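Local coordinates for hypothetical protein yfcE (Escherichia coli, PDB 1SU1) that is of unknown precise function but belongs to the calcineurin-like phosphoesterase superfamily and binds two zinc ions in a dinuclear metal site, at residues A93-C98 with G130-P135; R124-H129 with N137-N142; L147-T152 with I163-P168. One frame throughout, in Å; residues are numbered along the deposited sequence.

In the fold
Interactions 1, 2 and 3 illustrate how a dinuclear metal site is built from loops that several strands deliver to one place. Each supplies a ligand to the same zinc ion: Asn97 in interaction 1, His129 in interaction 2 and His151 in interaction 3, with Asp61 completing the protein ligands. Their centres lie close together, about 11 Å between interactions 1 and 2, 10 Å between 1 and 3, and 9 Å between 2 and 3. Interactions 2 and 3 share a sheet, in which strands 124-128 and 146-148 are neighbours, and a probable hydrogen bond of 2.9 Å joins His129 O to Gly150 N. Interaction 1 links this sheet's metal loops to the loop following strand 91-93.

Interaction 1: A93-C98 with G130-P135; sequences AVRGNC and GHLFGP. With ZN (zinc ion), chain E; SO4 (sulfate ion), chain G.
The dinuclear metal site of the calcineurin-like phosphoesterase fold takes one ligand from a Gly-Asn pair in the loop after strand 91-93, here Gly96-Asn97, and in this contact the asparagine is packed on His131. No hydrogen bond passes between the two loops; they meet through a flat ring and its surroundings. Asn97 CB lies over one face of the imidazole in a CH-pi contact, 3.7 Å from the His131 ring centroid and 27° off the normal. The backbone N of Asn97 stands over the same face, also off centre, while CG of Leu132 sits over the centre of the opposite face, and the ring is thus sandwiched. In the plane of the ring, at its edge, His131 CE1 comes within 3.3 Å of Arg95 O. The histidine reaches this slot because chi1 is 61°, which sets CG between the backbone N and the carbonyl carbon.

Farther out, Arg95 crosses Leu132 at about a right angle, its NH2 resting 3.8 Å from Leu132 CD1. Glu101 of the second subunit makes a salt bridge with Arg95 NE and a hydrogen bond with His131 NE2, so one carboxylate ties both residues to the neighbouring chain; Arg95 NH1 is bonded to Thr112 O.

The Asn97 amide is held at both ends. Its OD1 binds zinc at 2.3 Å, alongside Asp61, His129 and His151. A sulfate, probably from the crystallisation liquor, also reaches the metal through its O2, and Asn97 ND2 donates a nearly straight hydrogen bond (169°) of 3.2 Å to sulfate O3.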
ATOM      1  N   ALA A  93     -15.446   6.514   7.282  1.00 20.98           N
ATOM      2  CA  ALA A  93     -15.447   5.451   6.278  1.00 21.80           C
ATOM      3  C   ALA A  93     -14.203   4.551   6.271  1.00 21.22           C
ATOM      4  O   ALA A  93     -13.183   4.878   6.869  1.00 22.82           O
ATOM      5  CB  ALA A  93     -15.630   6.078   4.891  1.00 21.87           C
ATOM      6  N   VAL A  94     -14.311   3.408   5.596  1.00 20.36           N
ATOM      7  CA  VAL A  94     -13.202   2.469   5.441  1.00 20.42           C
ATOM      8  C   VAL A  94     -13.169   2.040   3.974  1.00 21.80           C
ATOM      9  O   VAL A  94     -14.215   1.928   3.321  1.00 18.70           O
ATOM     10  CB  VAL A  94     -13.328   1.213   6.350  1.00 22.50           C
ATOM     11  CG1 VAL A  94     -13.092   1.601   7.802  1.00 21.12           C
ATOM     12  CG2 VAL A  94     -14.700   0.559   6.182  1.00 24.29           C
ATOM     13  N   ARG A  95     -11.958   1.796   3.473  1.00 20.71           N
ATOM     14  CA  ARG A  95     -11.713   1.432   2.081  1.00 18.23           C
ATOM     15  C   ARG A  95     -12.281   0.104   1.589  1.00 15.55           C
ATOM     16  O   ARG A  95     -12.081  -0.939   2.220  1.00 15.19           O
ATOM     17  CB  ARG A  95     -10.194   1.458   1.810  1.00 21.37           C
ATOM     18  CG  ARG A  95      -9.821   1.497   0.338  1.00 21.14           C
ATOM     19  CD  ARG A  95      -8.306   1.489   0.130  1.00 25.36           C
ATOM     20  NE  ARG A  95      -7.707   0.168   0.330  1.00 22.43           N
ATOM     21  CZ  ARG A  95      -6.898  -0.147   1.341  1.00 21.47           C
ATOM     22  NH1 ARG A  95      -6.590   0.760   2.258  1.00 14.57           N
ATOM     23  NH2 ARG A  95      -6.385  -1.369   1.426  1.00 17.34           N
ATOM     24  N   GLY A  96     -12.974   0.156   0.447  1.00 13.86           N
ATOM     25  CA  GLY A  96     -13.529  -1.047  -0.157  1.00 10.16           C
ATOM     26  C   GLY A  96     -12.674  -1.458  -1.350  1.00  9.68           C
ATOM     27  O   GLY A  96     -11.952  -0.622  -1.890  1.00 11.87           O
ATOM     28  N   ASN A  97     -12.755  -2.716  -1.777  1.00 10.55           N
ATOM     29  CA  ASN A  97     -11.949  -3.187  -2.905  1.00 15.32           C
ATOM     30  C   ASN A  97     -12.206  -2.462  -4.220  1.00 19.96           C
ATOM     31  O   ASN A  97     -11.393  -2.553  -5.147  1.00 21.83           O
ATOM     32  CB  ASN A  97     -12.181  -4.680  -3.117  1.00 17.77           C
ATOM     33  CG  ASN A  97     -13.614  -4.982  -3.482  1.00 22.55           C
ATOM     34  OD1 ASN A  97     -14.520  -4.401  -2.911  1.00 24.01           O
ATOM     35  ND2 ASN A  97     -13.826  -5.884  -4.436  1.00 17.29           N
ATOM     36  N   CYS A  98     -13.332  -1.755  -4.314  1.00 19.94           N
ATOM     37  CA  CYS A  98     -13.663  -1.036  -5.541  1.00 17.30           C
ATOM     38  C   CYS A  98     -13.333   0.448  -5.480  1.00 16.78           C
ATOM     39  O   CYS A  98     -13.430   1.148  -6.495  1.00 18.60           O
ATOM     40  CB  CYS A  98     -15.151  -1.209  -5.892  1.00 20.97           C
ATOM     41  SG  CYS A  98     -15.694  -2.896  -6.232  1.00 22.58           S
ATOM     42  N   GLY A 130     -14.345  -5.868   4.142  1.00 21.65           N
ATOM     43  CA  GLY A 130     -14.628  -7.281   3.986  1.00 20.14           C
ATOM     44  C   GLY A 130     -13.710  -8.047   3.060  1.00 21.40           C
ATOM     45  O   GLY A 130     -13.745  -9.281   3.044  1.00 22.47           O
ATOM     46  N   HIS A 131     -12.886  -7.348   2.286  1.00 22.30           N
ATOM     47  CA  HIS A 131     -11.978  -8.054   1.381  1.00 22.87           C
ATOM     48  C   HIS A 131     -10.597  -8.324   2.000  1.00 23.89           C
ATOM     49  O   HIS A 131      -9.862  -9.173   1.512  1.00 23.91           O
ATOM     50  CB  HIS A 131     -11.831  -7.284   0.059  1.00 16.98           C
ATOM     51  CG  HIS A 131     -11.259  -5.909   0.212  1.00 17.23           C
ATOM     52  ND1 HIS A 131     -11.781  -4.979   1.086  1.00 11.74           N
ATOM     53  CD2 HIS A 131     -10.238  -5.291  -0.428  1.00 14.96           C
ATOM     54  CE1 HIS A 131     -11.108  -3.846   0.973  1.00 17.82           C
ATOM     55  NE2 HIS A 131     -10.166  -4.009   0.059  1.00 14.99           N
ATOM     56  N   LEU A 132     -10.256  -7.596   3.062  1.00 24.64           N
ATOM     57  CA  LEU A 132      -8.978  -7.766   3.759  1.00 25.83           C
ATOM     58  C   LEU A 132      -9.233  -8.674   4.964  1.00 27.97           C
ATOM     59  O   LEU A 132      -8.622  -9.728   5.105  1.00 29.72           O
ATOM     60  CB  LEU A 132      -8.443  -6.405   4.219  1.00 21.88           C
ATOM     61  CG  LEU A 132      -8.384  -5.298   3.154  1.00 23.77           C
ATOM     62  CD1 LEU A 132      -7.920  -3.992   3.774  1.00 19.76           C
ATOM     63  CD2 LEU A 132      -7.464  -5.710   2.018  1.00 19.03           C
ATOM     64  N   PHE A 133     -10.135  -8.246   5.838  1.00 29.88           N
ATOM     65  CA  PHE A 133     -10.531  -9.029   7.006  1.00 31.41           C
ATOM     66  C   PHE A 133     -12.026  -9.298   6.829  1.00 32.78           C
ATOM     67  O   PHE A 133     -12.747  -8.466   6.283  1.00 32.08           O
ATOM     68  CB  PHE A 133     -10.304  -8.245   8.303  1.00 30.91           C
ATOM     69  CG  PHE A 133      -8.885  -8.268   8.786  1.00 31.51           C
ATOM     70  CD1 PHE A 133      -8.244  -9.480   9.050  1.00 31.71           C
ATOM     71  CD2 PHE A 133      -8.195  -7.083   8.995  1.00 31.95           C
ATOM     72  CE1 PHE A 133      -6.932  -9.506   9.517  1.00 32.19           C
ATOM     73  CE2 PHE A 133      -6.875  -7.096   9.465  1.00 34.86           C
ATOM     74  CZ  PHE A 133      -6.245  -8.309   9.726  1.00 33.25           C
ATOM     75  N   GLY A 134     -12.487 -10.455   7.284  1.00 33.97           N
ATOM     76  CA  GLY A 134     -13.890 -10.777   7.142  1.00 34.37           C
ATOM     77  C   GLY A 134     -14.249 -12.111   7.758  1.00 36.04           C
ATOM     78  O   GLY A 134     -13.455 -12.682   8.505  1.00 35.25           O
ATOM     79  N   PRO A 135     -15.445 -12.639   7.454  1.00 37.64           N
ATOM     80  CA  PRO A 135     -15.949 -13.920   7.966  1.00 38.48           C
ATOM     81  C   PRO A 135     -14.984 -15.086   7.763  1.00 39.53           C
ATOM     82  O   PRO A 135     -14.937 -16.014   8.572  1.00 37.53           O
ATOM     83  CB  PRO A 135     -17.244 -14.122   7.179  1.00 37.92           C
ATOM     84  CG  PRO A 135     -17.693 -12.740   6.927  1.00 39.04           C
ATOM     85  CD  PRO A 135     -16.428 -12.023   6.546  1.00 37.56           C
TER
HETATM   86 ZN    ZN E 301     -16.566  -4.914  -2.116  1.00 22.86          ZN
HETATM   87  S   SO4 G 501     -17.844  -6.354  -4.794  1.00 58.35           S
HETATM   88  O1  SO4 G 501     -17.943  -7.411  -3.771  1.00 57.45           O
HETATM   89  O2  SO4 G 501     -17.615  -5.078  -4.125  1.00 57.05           O
HETATM   90  O3  SO4 G 501     -16.702  -6.579  -5.712  1.00 60.44           O
HETATM   91  O4  SO4 G 501     -19.106  -6.296  -5.566  1.00 56.41           O

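Interaction 2: R124-H129 with N137-N142; sequences RLFLTH and NLPALN. With ZN (zinc ion), chain E.
Strand 124-128, which leads into the zinc site of this metallophosphoesterase fold, is covered on one face by the chain's own returning loop, with Pro139 and Leu141 set against Phe126 and Arg124. The proline ring lies obliquely over the phenyl group: Pro139 CG is 4.0 Å from the centroid of the Phe126 ring and 26° off its normal, a CH-pi contact displaced toward the rim at CE2. Phe126 can offer this face because its CG is anti to the backbone N (chi1 -170°), which swings the ring out from the strand toward the loop.

Leu141 serves two residues with a single methyl. Leu141 CD2 touches Phe126 CB at 4.0 Å and lies over a face of the Arg124 guanidinium, 3.4 Å from Arg124 NH1. The arginine chain runs extended from CG to NE, crossing the leucine at about a right angle, and NE is hydrogen-bonded to Gln117 OE1 on the adjacent strand. Asp145 joins the two segments at this end, its carboxylate receiving the backbone N-H groups of Arg124 and Asn142. Beyond the strand, His129 NE2 binds zinc at 2.2 Å, and His129 ND1 is hydrogen-bonded to Leu59 O, which helps fix the imidazole's rotation. A histidine ligand carried just past the end of a sheet strand is a feature of the dinuclear site of calcineurin-like phosphoesterases.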
ATOM      1  N   ARG A 124     -15.726  -3.902  21.757  1.00 27.31           N
ATOM      2  CA  ARG A 124     -15.050  -3.270  20.648  1.00 25.71           C
ATOM      3  C   ARG A 124     -15.684  -3.604  19.289  1.00 24.45           C
ATOM      4  O   ARG A 124     -15.977  -4.766  19.005  1.00 23.56           O
ATOM      5  CB  ARG A 124     -13.601  -3.735  20.707  1.00 28.66           C
ATOM      6  CG  ARG A 124     -12.729  -3.385  19.553  1.00 27.05           C
ATOM      7  CD  ARG A 124     -11.311  -3.736  19.949  1.00 30.15           C
ATOM      8  NE  ARG A 124     -10.398  -3.612  18.834  1.00 28.28           N
ATOM      9  CZ  ARG A 124      -9.632  -4.597  18.402  1.00 27.57           C
ATOM     10  NH1 ARG A 124      -9.669  -5.776  18.998  1.00 29.17           N
ATOM     11  NH2 ARG A 124      -8.845  -4.402  17.363  1.00 30.94           N
ATOM     12  N   LEU A 125     -15.906  -2.583  18.461  1.00 22.98           N
ATOM     13  CA  LEU A 125     -16.460  -2.791  17.120  1.00 22.53           C
ATOM     14  C   LEU A 125     -15.337  -2.602  16.103  1.00 19.85           C
ATOM     15  O   LEU A 125     -14.748  -1.530  16.028  1.00 16.70           O
ATOM     16  CB  LEU A 125     -17.575  -1.779  16.801  1.00 25.12           C
ATOM     17  CG  LEU A 125     -18.843  -1.667  17.661  1.00 26.29           C
ATOM     18  CD1 LEU A 125     -19.860  -0.799  16.915  1.00 29.80           C
ATOM     19  CD2 LEU A 125     -19.428  -3.024  17.921  1.00 23.00           C
ATOM     20  N   PHE A 126     -15.061  -3.637  15.316  1.00 19.86           N
ATOM     21  CA  PHE A 126     -14.021  -3.582  14.301  1.00 18.31           C
ATOM     22  C   PHE A 126     -14.642  -3.331  12.922  1.00 15.98           C
ATOM     23  O   PHE A 126     -15.219  -4.238  12.332  1.00 13.79           O
ATOM     24  CB  PHE A 126     -13.237  -4.910  14.290  1.00 21.21           C
ATOM     25  CG  PHE A 126     -11.981  -4.881  13.441  1.00 22.59           C
ATOM     26  CD1 PHE A 126     -10.745  -4.564  14.005  1.00 26.65           C
ATOM     27  CD2 PHE A 126     -12.039  -5.168  12.083  1.00 24.27           C
ATOM     28  CE1 PHE A 126      -9.590  -4.533  13.231  1.00 25.82           C
ATOM     29  CE2 PHE A 126     -10.883  -5.141  11.293  1.00 28.42           C
ATOM     30  CZ  PHE A 126      -9.657  -4.824  11.870  1.00 28.04           C
ATOM     31  N   LEU A 127     -14.480  -2.115  12.404  1.00 15.42           N
ATOM     32  CA  LEU A 127     -15.030  -1.718  11.099  1.00 19.78           C
ATOM     33  C   LEU A 127     -14.073  -1.934   9.915  1.00 20.33           C
ATOM     34  O   LEU A 127     -12.994  -1.337   9.866  1.00 18.48           O
ATOM     35  CB  LEU A 127     -15.436  -0.227  11.128  1.00 15.83           C
ATOM     36  CG  LEU A 127     -16.078   0.340  12.403  1.00 21.17           C
ATOM     37  CD1 LEU A 127     -16.233   1.846  12.252  1.00 17.70           C
ATOM     38  CD2 LEU A 127     -17.438  -0.318  12.659  1.00 18.24           C
ATOM     39  N   THR A 128     -14.495  -2.741   8.942  1.00 20.39           N
ATOM     40  CA  THR A 128     -13.681  -3.015   7.755  1.00 22.72           C
ATOM     41  C   THR A 128     -14.619  -3.355   6.581  1.00 22.44           C
ATOM     42  O   THR A 128     -15.764  -3.729   6.808  1.00 24.39           O
ATOM     43  CB  THR A 128     -12.699  -4.201   8.025  1.00 21.12           C
ATOM     44  OG1 THR A 128     -11.686  -4.231   7.013  1.00 20.57           O
ATOM     45  CG2 THR A 128     -13.447  -5.527   8.021  1.00 17.52           C
ATOM     46  N   HIS A 129     -14.139  -3.237   5.341  1.00 20.55           N
ATOM     47  CA  HIS A 129     -14.979  -3.522   4.182  1.00 21.25           C
ATOM     48  C   HIS A 129     -15.334  -4.990   3.997  1.00 22.79           C
ATOM     49  O   HIS A 129     -16.487  -5.326   3.681  1.00 21.15           O
ATOM     50  CB  HIS A 129     -14.343  -3.022   2.884  1.00 20.01           C
ATOM     51  CG  HIS A 129     -15.195  -3.263   1.673  1.00 23.93           C
ATOM     52  ND1 HIS A 129     -16.371  -2.574   1.435  1.00 24.45           N
ATOM     53  CD2 HIS A 129     -15.068  -4.141   0.646  1.00 22.84           C
ATOM     54  CE1 HIS A 129     -16.924  -3.015   0.320  1.00 26.35           C
ATOM     55  NE2 HIS A 129     -16.153  -3.966  -0.179  1.00 24.95           N
ATOM     56  N   ASN A 137     -11.597 -14.633   7.309  1.00 40.03           N
ATOM     57  CA  ASN A 137     -10.261 -14.194   7.692  1.00 34.67           C
ATOM     58  C   ASN A 137     -10.436 -13.189   8.823  1.00 30.05           C
ATOM     59  O   ASN A 137     -10.316 -11.976   8.630  1.00 28.31           O
ATOM     60  CB  ASN A 137      -9.539 -13.523   6.534  1.00 35.06           C
ATOM     61  CG  ASN A 137      -8.089 -13.212   6.876  1.00 37.43           C
ATOM     62  OD1 ASN A 137      -7.484 -12.296   6.320  1.00 38.33           O
ATOM     63  ND2 ASN A 137      -7.527 -13.982   7.802  1.00 34.28           N
ATOM     64  N   LEU A 138     -10.717 -13.719  10.005  1.00 26.41           N
ATOM     65  CA  LEU A 138     -10.975 -12.924  11.191  1.00 27.17           C
ATOM     66  C   LEU A 138      -9.813 -12.170  11.817  1.00 29.37           C
ATOM     67  O   LEU A 138      -8.706 -12.687  11.930  1.00 29.44           O
ATOM     68  CB  LEU A 138     -11.600 -13.818  12.266  1.00 27.08           C
ATOM     69  CG  LEU A 138     -12.896 -14.540  11.882  1.00 30.96           C
ATOM     70  CD1 LEU A 138     -13.347 -15.464  13.015  1.00 27.16           C
ATOM     71  CD2 LEU A 138     -13.965 -13.509  11.579  1.00 29.52           C
ATOM     72  N   PRO A 139     -10.052 -10.914  12.212  1.00 29.86           N
ATOM     73  CA  PRO A 139      -9.009 -10.114  12.846  1.00 29.77           C
ATOM     74  C   PRO A 139      -8.952 -10.699  14.251  1.00 28.89           C
ATOM     75  O   PRO A 139      -9.850 -11.443  14.641  1.00 26.87           O
ATOM     76  CB  PRO A 139      -9.607  -8.712  12.861  1.00 33.27           C
ATOM     77  CG  PRO A 139     -10.525  -8.713  11.699  1.00 34.98           C
ATOM     78  CD  PRO A 139     -11.180 -10.059  11.809  1.00 32.21           C
ATOM     79  N   ALA A 140      -7.914 -10.386  15.013  1.00 27.64           N
ATOM     80  CA  ALA A 140      -7.835 -10.906  16.370  1.00 27.14           C
ATOM     81  C   ALA A 140      -8.789 -10.064  17.207  1.00 25.21           C
ATOM     82  O   ALA A 140      -8.669  -8.846  17.255  1.00 25.58           O
ATOM     83  CB  ALA A 140      -6.404 -10.789  16.901  1.00 27.95           C
ATOM     84  N   LEU A 141      -9.742 -10.709  17.865  1.00 24.65           N
ATOM     85  CA  LEU A 141     -10.714  -9.979  18.677  1.00 22.06           C
ATOM     86  C   LEU A 141     -10.990 -10.683  19.991  1.00 19.57           C
ATOM     87  O   LEU A 141     -10.792 -11.888  20.113  1.00 19.71           O
ATOM     88  CB  LEU A 141     -12.038  -9.805  17.898  1.00 19.95           C
ATOM     89  CG  LEU A 141     -11.968  -9.006  16.592  1.00 16.85           C
ATOM     90  CD1 LEU A 141     -13.280  -9.139  15.820  1.00 22.68           C
ATOM     91  CD2 LEU A 141     -11.677  -7.550  16.907  1.00 16.37           C
ATOM     92  N   ASN A 142     -11.464  -9.921  20.968  1.00 22.52           N
ATOM     93  CA  ASN A 142     -11.785 -10.468  22.277  1.00 26.69           C
ATOM     94  C   ASN A 142     -13.214 -10.997  22.272  1.00 31.11           C
ATOM     95  O   ASN A 142     -13.969 -10.747  21.333  1.00 32.91           O
ATOM     96  CB  ASN A 142     -11.655  -9.387  23.344  1.00 26.62           C
ATOM     97  CG  ASN A 142     -11.482  -9.963  24.730  1.00 30.20           C
ATOM     98  OD1 ASN A 142     -11.563  -9.247  25.724  1.00 35.90           O
ATOM     99  ND2 ASN A 142     -11.231 -11.267  24.802  1.00 27.44           N
TER
HETATM  100 ZN    ZN E 301     -16.566  -4.914  -2.116  1.00 22.86          ZN

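Interaction 3: L147-T152 with I163-P168; sequences LVYGHT and IFHFNP. With ZN (zinc ion), chain E.
The backbones of 147-152 and 163-168 run as parallel neighbours in a mixed sheet of the calcineurin-like phosphoesterase fold, Leu147 pairing with His165 and Val148 with Phe166, before the first segment turns off into the family's Gly-His-X-His metal-binding motif. Leu147 N donates to Phe164 O at 2.7 Å, and its own carbonyl accepts from Phe166 N. The ladder continues with Tyr149 N bonded to Phe166 O at 3.0 Å.

On one face of the sheet Val148 and Phe166 lie side by side and point the same way, with Val148 CG1 at the edge of the Phe166 ring, 4.2 Å from its CD2. The other face carries Leu147 and His165.

Past the last of these bonds, Tyr149 and Asn167 meet at about a right angle. With chi1 at 66°, the tyrosine ring is laid across toward the neighbouring strand: Asn167 CB sits over its face, 4.1 Å from the Tyr149 ring centroid, while His165 CB lies at the ring edge. The Asn167 amide plane is turned 62° from the ring, leaving ND2 directed to the metal loop. Asn167 ND2 makes a weak, bent hydrogen bond (120°) of 3.2 Å to Gly150 O and lies 2.9 Å from Thr152 OG1. At the other end of the amide, OD1 accepts a hydrogen bond from Gly169 N, and Thr152 OG1 is bonded to Leu154 N. One asparagine thus spans the divergence of the two strands just behind the metal ligands. His151, whose backbone N is hydrogen-bonded to Asp33 OD2, points away from this joint and binds zinc through ND1 at 2.2 Å.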
ATOM      1  N   LEU A 147     -17.404  -7.942  14.666  1.00 16.78           N
ATOM      2  CA  LEU A 147     -16.762  -7.747  13.373  1.00 18.36           C
ATOM      3  C   LEU A 147     -17.825  -7.081  12.478  1.00 20.41           C
ATOM      4  O   LEU A 147     -18.845  -7.697  12.156  1.00 20.22           O
ATOM      5  CB  LEU A 147     -16.342  -9.081  12.752  1.00 17.22           C
ATOM      6  CG  LEU A 147     -15.943  -8.975  11.266  1.00 19.55           C
ATOM      7  CD1 LEU A 147     -14.675  -8.151  11.120  1.00 19.54           C
ATOM      8  CD2 LEU A 147     -15.736 -10.366  10.681  1.00 20.27           C
ATOM      9  N   VAL A 148     -17.597  -5.825  12.097  1.00 20.92           N
ATOM     10  CA  VAL A 148     -18.533  -5.084  11.248  1.00 21.21           C
ATOM     11  C   VAL A 148     -17.987  -4.964   9.822  1.00 20.68           C
ATOM     12  O   VAL A 148     -16.960  -4.314   9.602  1.00 19.04           O
ATOM     13  CB  VAL A 148     -18.779  -3.653  11.802  1.00 22.80           C
ATOM     14  CG1 VAL A 148     -19.726  -2.896  10.884  1.00 21.20           C
ATOM     15  CG2 VAL A 148     -19.346  -3.720  13.215  1.00 18.69           C
ATOM     16  N   TYR A 149     -18.684  -5.563   8.857  1.00 18.42           N
ATOM     17  CA  TYR A 149     -18.240  -5.542   7.458  1.00 18.80           C
ATOM     18  C   TYR A 149     -19.359  -5.517   6.393  1.00 21.61           C
ATOM     19  O   TYR A 149     -20.538  -5.756   6.695  1.00 18.77           O
ATOM     20  CB  TYR A 149     -17.400  -6.777   7.187  1.00 17.69           C
ATOM     21  CG  TYR A 149     -18.202  -8.055   7.268  1.00 15.35           C
ATOM     22  CD1 TYR A 149     -18.704  -8.513   8.489  1.00 16.11           C
ATOM     23  CD2 TYR A 149     -18.492  -8.794   6.117  1.00 15.96           C
ATOM     24  CE1 TYR A 149     -19.482  -9.679   8.563  1.00 17.91           C
ATOM     25  CE2 TYR A 149     -19.266  -9.957   6.184  1.00 15.91           C
ATOM     26  CZ  TYR A 149     -19.752 -10.391   7.407  1.00 18.28           C
ATOM     27  OH  TYR A 149     -20.495 -11.551   7.462  1.00 26.83           O
ATOM     28  N   GLY A 150     -18.954  -5.270   5.144  1.00 20.05           N
ATOM     29  CA  GLY A 150     -19.873  -5.250   4.012  1.00 15.63           C
ATOM     30  C   GLY A 150     -19.376  -6.227   2.955  1.00 12.60           C
ATOM     31  O   GLY A 150     -19.231  -7.416   3.220  1.00 14.80           O
ATOM     32  N   HIS A 151     -19.135  -5.737   1.747  1.00 12.62           N
ATOM     33  CA  HIS A 151     -18.592  -6.554   0.661  1.00 14.27           C
ATOM     34  C   HIS A 151     -19.378  -7.740   0.090  1.00 15.91           C
ATOM     35  O   HIS A 151     -19.389  -7.936  -1.132  1.00 15.90           O
ATOM     36  CB  HIS A 151     -17.186  -7.060   1.046  1.00 17.52           C
ATOM     37  CG  HIS A 151     -16.426  -7.644  -0.106  1.00 17.83           C
ATOM     38  ND1 HIS A 151     -16.124  -6.918  -1.236  1.00 17.75           N
ATOM     39  CD2 HIS A 151     -15.944  -8.890  -0.316  1.00 18.82           C
ATOM     40  CE1 HIS A 151     -15.487  -7.693  -2.098  1.00 17.28           C
ATOM     41  NE2 HIS A 151     -15.366  -8.894  -1.565  1.00 17.92           N
ATOM     42  N   THR A 152     -19.998  -8.554   0.939  1.00 17.37           N
ATOM     43  CA  THR A 152     -20.751  -9.712   0.434  1.00 19.51           C
ATOM     44  C   THR A 152     -22.144  -9.343  -0.091  1.00 23.04           C
ATOM     45  O   THR A 152     -22.739 -10.091  -0.875  1.00 22.14           O
ATOM     46  CB  THR A 152     -20.979 -10.778   1.522  1.00 20.20           C
ATOM     47  OG1 THR A 152     -21.761 -10.212   2.587  1.00 18.59           O
ATOM     48  CG2 THR A 152     -19.644 -11.274   2.077  1.00 21.08           C
ATOM     49  N   ILE A 163     -17.695 -14.152  19.114  1.00 33.34           N
ATOM     50  CA  ILE A 163     -17.841 -12.761  18.706  1.00 31.66           C
ATOM     51  C   ILE A 163     -19.133 -12.562  17.920  1.00 30.87           C
ATOM     52  O   ILE A 163     -19.816 -13.525  17.566  1.00 32.05           O
ATOM     53  CB  ILE A 163     -16.654 -12.276  17.831  1.00 30.66           C
ATOM     54  CG1 ILE A 163     -16.534 -13.146  16.578  1.00 29.20           C
ATOM     55  CG2 ILE A 163     -15.362 -12.295  18.647  1.00 28.55           C
ATOM     56  CD1 ILE A 163     -15.704 -12.514  15.473  1.00 25.67           C
ATOM     57  N   PHE A 164     -19.455 -11.304  17.644  1.00 27.32           N
ATOM     58  CA  PHE A 164     -20.655 -10.961  16.896  1.00 24.39           C
ATOM     59  C   PHE A 164     -20.289 -10.522  15.482  1.00 22.17           C
ATOM     60  O   PHE A 164     -19.310  -9.803  15.287  1.00 23.10           O
ATOM     61  CB  PHE A 164     -21.394  -9.807  17.585  1.00 23.93           C
ATOM     62  CG  PHE A 164     -21.947 -10.148  18.937  1.00 25.06           C
ATOM     63  CD1 PHE A 164     -23.061 -10.977  19.061  1.00 26.41           C
ATOM     64  CD2 PHE A 164     -21.363  -9.626  20.090  1.00 24.45           C
ATOM     65  CE1 PHE A 164     -23.589 -11.283  20.322  1.00 28.17           C
ATOM     66  CE2 PHE A 164     -21.877  -9.923  21.353  1.00 26.74           C
ATOM     67  CZ  PHE A 164     -22.998 -10.757  21.472  1.00 26.84           C
ATOM     68  N   HIS A 165     -21.067 -10.960  14.499  1.00 20.25           N
ATOM     69  CA  HIS A 165     -20.856 -10.551  13.110  1.00 22.93           C
ATOM     70  C   HIS A 165     -22.023  -9.630  12.734  1.00 24.31           C
ATOM     71  O   HIS A 165     -23.186  -9.923  13.061  1.00 23.89           O
ATOM     72  CB  HIS A 165     -20.857 -11.750  12.154  1.00 24.76           C
ATOM     73  CG  HIS A 165     -19.650 -12.627  12.264  1.00 31.41           C
ATOM     74  ND1 HIS A 165     -19.286 -13.509  11.268  1.00 33.35           N
ATOM     75  CD2 HIS A 165     -18.746 -12.790  13.258  1.00 31.22           C
ATOM     76  CE1 HIS A 165     -18.213 -14.178  11.645  1.00 32.55           C
ATOM     77  NE2 HIS A 165     -17.865 -13.761  12.850  1.00 32.96           N
ATOM     78  N   PHE A 166     -21.720  -8.528  12.052  1.00 22.42           N
ATOM     79  CA  PHE A 166     -22.752  -7.595  11.624  1.00 22.33           C
ATOM     80  C   PHE A 166     -22.425  -7.041  10.233  1.00 23.37           C
ATOM     81  O   PHE A 166     -21.348  -6.471  10.028  1.00 23.59           O
ATOM     82  CB  PHE A 166     -22.901  -6.442  12.624  1.00 19.58           C
ATOM     83  CG  PHE A 166     -23.954  -5.434  12.227  1.00 24.51           C
ATOM     84  CD1 PHE A 166     -25.308  -5.787  12.189  1.00 23.27           C
ATOM     85  CD2 PHE A 166     -23.592  -4.140  11.867  1.00 21.80           C
ATOM     86  CE1 PHE A 166     -26.281  -4.861  11.796  1.00 24.12           C
ATOM     87  CE2 PHE A 166     -24.557  -3.208  11.472  1.00 25.94           C
ATOM     88  CZ  PHE A 166     -25.905  -3.571  11.438  1.00 22.17           C
ATOM     89  N   ASN A 167     -23.361  -7.219   9.295  1.00 21.41           N
ATOM     90  CA  ASN A 167     -23.232  -6.753   7.913  1.00 21.81           C
ATOM     91  C   ASN A 167     -24.564  -6.114   7.497  1.00 22.32           C
ATOM     92  O   ASN A 167     -25.572  -6.803   7.414  1.00 20.76           O
ATOM     93  CB  ASN A 167     -22.904  -7.939   6.999  1.00 17.54           C
ATOM     94  CG  ASN A 167     -22.612  -7.519   5.563  1.00 23.15           C
ATOM     95  OD1 ASN A 167     -23.060  -6.460   5.096  1.00 16.53           O
ATOM     96  ND2 ASN A 167     -21.861  -8.372   4.841  1.00 20.08           N
ATOM     97  N   PRO A 168     -24.571  -4.791   7.204  1.00 24.85           N
ATOM     98  CA  PRO A 168     -25.732  -3.971   6.783  1.00 24.60           C
ATOM     99  C   PRO A 168     -26.284  -4.364   5.435  1.00 23.07           C
ATOM    100  O   PRO A 168     -27.371  -3.941   5.061  1.00 24.85           O
ATOM    101  CB  PRO A 168     -25.178  -2.545   6.691  1.00 27.00           C
ATOM    102  CG  PRO A 168     -24.074  -2.539   7.640  1.00 29.76           C
ATOM    103  CD  PRO A 168     -23.433  -3.926   7.564  1.00 25.44           C
TER
HETATM  104 ZN    ZN E 301     -16.566  -4.914  -2.116  1.00 22.86          ZN